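Local coordinates for fiber protein 2 (Human adenovirus type 41, PDB 2BZV) that forms the trimeric receptor-binding head of the short fiber that projects from the capsid vertices and probably attaches the virion to its host receptor, at residues 135-140 and 146-151. Residues are numbered along the deposited sequence; the frame is centred on the assembly and turned at random.
Sequences FSVVYN and YAFTFK
Ser136 faces Lys151 and Val138 faces Thr149 as hydrogen-bonded pairs of an antiparallel ladder whose strand axes approach to 4.7 Å, their N-to-C directions 162° apart, alternating with the non-hydrogen-bonded pairs Val137–Phe150 and Tyr139–Phe148. Where strand 135-139 ends, Asn140 prolongs the ladder with backbone and side chain: its backbone N bonds almost straight to Ala147 O (2.8 Å, N-H...O 177°), although from above the carbonyl plane, while OD1 accepts Ala147 N in the plane of its own amide at 3.0 Å. This carboxamide lies beside the Tyr146 ring, OD1 at the ring edge and the two planes 58° apart; ND2 is held by the carbonyls of Pro109 and Tyr114, and Tyr146 OH by Glu172. On the face carrying Val137, Tyr139, Phe148 and Phe150, CG2 of Val137, anti to the backbone N, packs on Phe150 CE1 at 3.6 Å. Phe135 points the same way and lays CZ 3.8 Å from Phe150 CD1, both rings also touching Ile53 of strand 48-57. Farther along, Tyr139 and Phe148 meet edge to edge, CE1 to CD1 at 3.8 Å, and both rings reach Tyr169 of strand 165-170. On the face bearing Ser136, Val138, Thr149 and Lys151, two waters bridge the strands: one joins Ser136 OG to Thr149 O, another donates to Val138 O and also bonds Thr149 OG1. The segments form a β-hairpin in one of two sheets, strand 146-153 also pairing with strand 69-76, its aromatic face packed against the other sheet in the antiparallel β-sandwich of the adenovirus fiber knob.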
ATOM      1  N   PHE A 135      12.773 -10.091   1.855  1.00 16.49           N
ATOM      2  CA  PHE A 135      13.033  -8.658   2.027  1.00 14.38           C
ATOM      3  C   PHE A 135      12.576  -8.272   3.412  1.00 13.65           C
ATOM      4  O   PHE A 135      11.539  -8.748   3.869  1.00 15.38           O
ATOM      5  CB  PHE A 135      12.244  -7.833   1.002  1.00 14.40           C
ATOM      6  CG  PHE A 135      12.197  -6.351   1.299  1.00 13.46           C
ATOM      7  CD1 PHE A 135      13.291  -5.551   0.992  1.00 13.48           C
ATOM      8  CD2 PHE A 135      11.083  -5.750   1.873  1.00 14.80           C
ATOM      9  CE1 PHE A 135      13.280  -4.186   1.245  1.00 13.09           C
ATOM     10  CE2 PHE A 135      11.075  -4.380   2.143  1.00 14.44           C
ATOM     11  CZ  PHE A 135      12.166  -3.591   1.819  1.00 14.01           C
ATOM     12  N   SER A 136      13.340  -7.415   4.067  1.00 12.42           N
ATOM     13  CA  SER A 136      12.875  -6.820   5.303  1.00 13.30           C
ATOM     14  C   SER A 136      13.335  -5.375   5.398  1.00 11.31           C
ATOM     15  O   SER A 136      14.345  -4.999   4.792  1.00 10.62           O
ATOM     16  CB  SER A 136      13.359  -7.602   6.521  1.00 14.70           C
ATOM     17  OG  SER A 136      14.769  -7.561   6.603  1.00 16.89           O
ATOM     18  N   VAL A 137      12.593  -4.599   6.180  1.00 11.21           N
ATOM     19  CA  VAL A 137      12.993  -3.249   6.545  1.00 11.48           C
ATOM     20  C   VAL A 137      12.842  -3.113   8.054  1.00 11.06           C
ATOM     21  O   VAL A 137      11.816  -3.512   8.612  1.00 12.64           O
ATOM     22  CB  VAL A 137      12.210  -2.165   5.755  1.00 12.96           C
ATOM     23  CG1 VAL A 137      10.701  -2.313   5.893  1.00 15.72           C
ATOM     24  CG2 VAL A 137      12.674  -0.777   6.184  1.00 12.88           C
ATOM     25  N   VAL A 138      13.899  -2.605   8.689  1.00 10.74           N
ATOM     26  CA  VAL A 138      13.870  -2.285  10.117  0.50 11.27           C
ATOM     27  C   VAL A 138      14.094  -0.814  10.272  1.00 10.02           C
ATOM     28  O   VAL A 138      14.922  -0.204   9.568  1.00 10.00           O
ATOM     29  CB  VAL A 138      15.170  -3.147  10.731  0.65 12.47           C
ATOM     30  CG1 VAL A 138      15.477  -2.683  12.160  0.65 13.78           C
ATOM     31  CG2 VAL A 138      14.878  -4.693  10.633  0.70 14.36           C
ATOM     32  N   TYR A 139      13.340  -0.219  11.182  1.00  9.81           N
ATOM     33  CA  TYR A 139      13.341   1.220  11.392  1.00  9.69           C
ATOM     34  C   TYR A 139      14.133   1.619  12.625  1.00  9.61           C
ATOM     35  O   TYR A 139      14.016   1.001  13.684  1.00 10.37           O
ATOM     36  CB  TYR A 139      11.899   1.722  11.518  1.00 10.41           C
ATOM     37  CG  TYR A 139      11.062   1.349  10.302  1.00 10.59           C
ATOM     38  CD1 TYR A 139      11.244   2.002   9.085  1.00 10.86           C
ATOM     39  CD2 TYR A 139      10.131   0.316  10.354  1.00 12.63           C
ATOM     40  CE1 TYR A 139      10.491   1.646   7.966  1.00 10.84           C
ATOM     41  CE2 TYR A 139       9.378  -0.046   9.234  1.00 13.68           C
ATOM     42  CZ  TYR A 139       9.577   0.625   8.050  1.00 11.95           C
ATOM     43  OH  TYR A 139       8.848   0.301   6.918  1.00 12.72           O
ATOM     44  N   ASN A 140      14.924   2.668  12.464  1.00  9.71           N
ATOM     45  CA  ASN A 140      15.605   3.333  13.566  1.00  9.54           C
ATOM     46  C   ASN A 140      16.560   2.449  14.359  1.00  9.84           C
ATOM     47  O   ASN A 140      16.696   2.618  15.568  1.00 10.34           O
ATOM     48  CB  ASN A 140      14.576   4.034  14.469  1.00  9.60           C
ATOM     49  CG  ASN A 140      13.834   5.132  13.727  1.00  9.02           C
ATOM     50  OD1 ASN A 140      14.325   5.664  12.730  1.00  9.24           O
ATOM     51  ND2 ASN A 140      12.675   5.506  14.237  1.00  9.78           N
ATOM     52  N   TYR A 146      17.592   8.808  12.897  1.00  8.61           N
ATOM     53  CA  TYR A 146      16.650   7.864  12.310  1.00  8.44           C
ATOM     54  C   TYR A 146      17.370   6.986  11.316  1.00  8.15           C
ATOM     55  O   TYR A 146      18.473   7.325  10.856  1.00  8.38           O
ATOM     56  CB  TYR A 146      15.554   8.643  11.553  1.00  8.90           C
ATOM     57  CG  TYR A 146      14.804   9.598  12.463  1.00  8.88           C
ATOM     58  CD1 TYR A 146      13.711   9.171  13.209  1.00  9.10           C
ATOM     59  CD2 TYR A 146      15.207  10.930  12.605  1.00  9.38           C
ATOM     60  CE1 TYR A 146      13.034  10.039  14.054  1.00  9.83           C
ATOM     61  CE2 TYR A 146      14.541  11.802  13.464  1.00  9.89           C
ATOM     62  CZ  TYR A 146      13.460  11.345  14.189  1.00 10.27           C
ATOM     63  OH  TYR A 146      12.790  12.194  15.039  1.00 12.35           O
ATOM     64  N   ALA A 147      16.756   5.867  10.942  1.00  8.10           N
ATOM     65  CA  ALA A 147      17.363   5.043   9.920  1.00  8.21           C
ATOM     66  C   ALA A 147      16.362   4.107   9.280  1.00  7.87           C
ATOM     67  O   ALA A 147      15.333   3.749   9.872  1.00  8.55           O
ATOM     68  CB  ALA A 147      18.517   4.204  10.507  1.00  9.13           C
ATOM     69  N   PHE A 148      16.699   3.694   8.067  1.00  7.73           N
ATOM     70  CA  PHE A 148      16.124   2.500   7.449  1.00  7.92           C
ATOM     71  C   PHE A 148      17.242   1.486   7.283  1.00  7.92           C
ATOM     72  O   PHE A 148      18.326   1.842   6.811  1.00  8.95           O
ATOM     73  CB  PHE A 148      15.611   2.762   6.035  1.00  8.96           C
ATOM     74  CG  PHE A 148      14.562   3.817   5.906  1.00  9.87           C
ATOM     75  CD1 PHE A 148      13.256   3.551   6.270  1.00 11.19           C
ATOM     76  CD2 PHE A 148      14.859   5.036   5.357  1.00 14.11           C
ATOM     77  CE1 PHE A 148      12.271   4.507   6.141  1.00 12.00           C
ATOM     78  CE2 PHE A 148      13.872   5.998   5.221  1.00 14.81           C
ATOM     79  CZ  PHE A 148      12.587   5.736   5.626  1.00 13.65           C
ATOM     80  N   THR A 149      16.960   0.221   7.619  1.00  8.27           N
ATOM     81  CA  THR A 149      17.894  -0.856   7.322  1.00  9.24           C
ATOM     82  C   THR A 149      17.136  -1.873   6.489  1.00  8.95           C
ATOM     83  O   THR A 149      16.199  -2.501   6.971  1.00 10.05           O
ATOM     84  CB  THR A 149      18.477  -1.512   8.578  1.00 10.34           C
ATOM     85  OG1 THR A 149      19.093  -0.486   9.380  1.00 11.08           O
ATOM     86  CG2 THR A 149      19.488  -2.580   8.186  1.00 13.04           C
ATOM     87  N   PHE A 150      17.557  -1.992   5.236  1.00  8.88           N
ATOM     88  CA  PHE A 150      16.944  -2.921   4.294  1.00  9.34           C
ATOM     89  C   PHE A 150      17.793  -4.176   4.218  1.00  9.80           C
ATOM     90  O   PHE A 150      19.018  -4.093   4.260  1.00 11.40           O
ATOM     91  CB  PHE A 150      16.894  -2.278   2.910  1.00 10.01           C
ATOM     92  CG  PHE A 150      16.091  -1.011   2.873  1.00  9.51           C
ATOM     93  CD1 PHE A 150      14.702  -1.043   2.950  1.00 10.08           C
ATOM     94  CD2 PHE A 150      16.727   0.225   2.759  1.00  9.73           C
ATOM     95  CE1 PHE A 150      13.953   0.132   2.920  1.00 10.72           C
ATOM     96  CE2 PHE A 150      15.992   1.389   2.731  1.00  9.94           C
ATOM     97  CZ  PHE A 150      14.600   1.344   2.810  1.00  9.87           C
ATOM     98  N   LYS A 151      17.153  -5.327   4.073  1.00  9.97           N
ATOM     99  CA  LYS A 151      17.884  -6.572   3.883  1.00 11.59           C
ATOM    100  C   LYS A 151      17.181  -7.405   2.816  1.00 10.80           C
ATOM    101  O   LYS A 151      15.954  -7.563   2.855  1.00 12.04           O
ATOM    102  CB  LYS A 151      17.973  -7.375   5.186  1.00 12.68           C
ATOM    103  CG  LYS A 151      18.775  -8.685   5.035  1.00 15.63           C
ATOM    104  CD  LYS A 151      18.703  -9.512   6.313  1.00 18.26           C
ATOM    105  CE  LYS A 151      19.218 -10.931   6.119  1.00 22.01           C
ATOM    106  NZ  LYS A 151      19.101 -11.725   7.380  1.00 24.58           N
TER
HETATM  107  O   HOH W   1      16.200  -5.298   7.583  1.00 16.50           O
HETATM  108  O   HOH W   2      17.160   1.012  10.803  1.00 10.65           O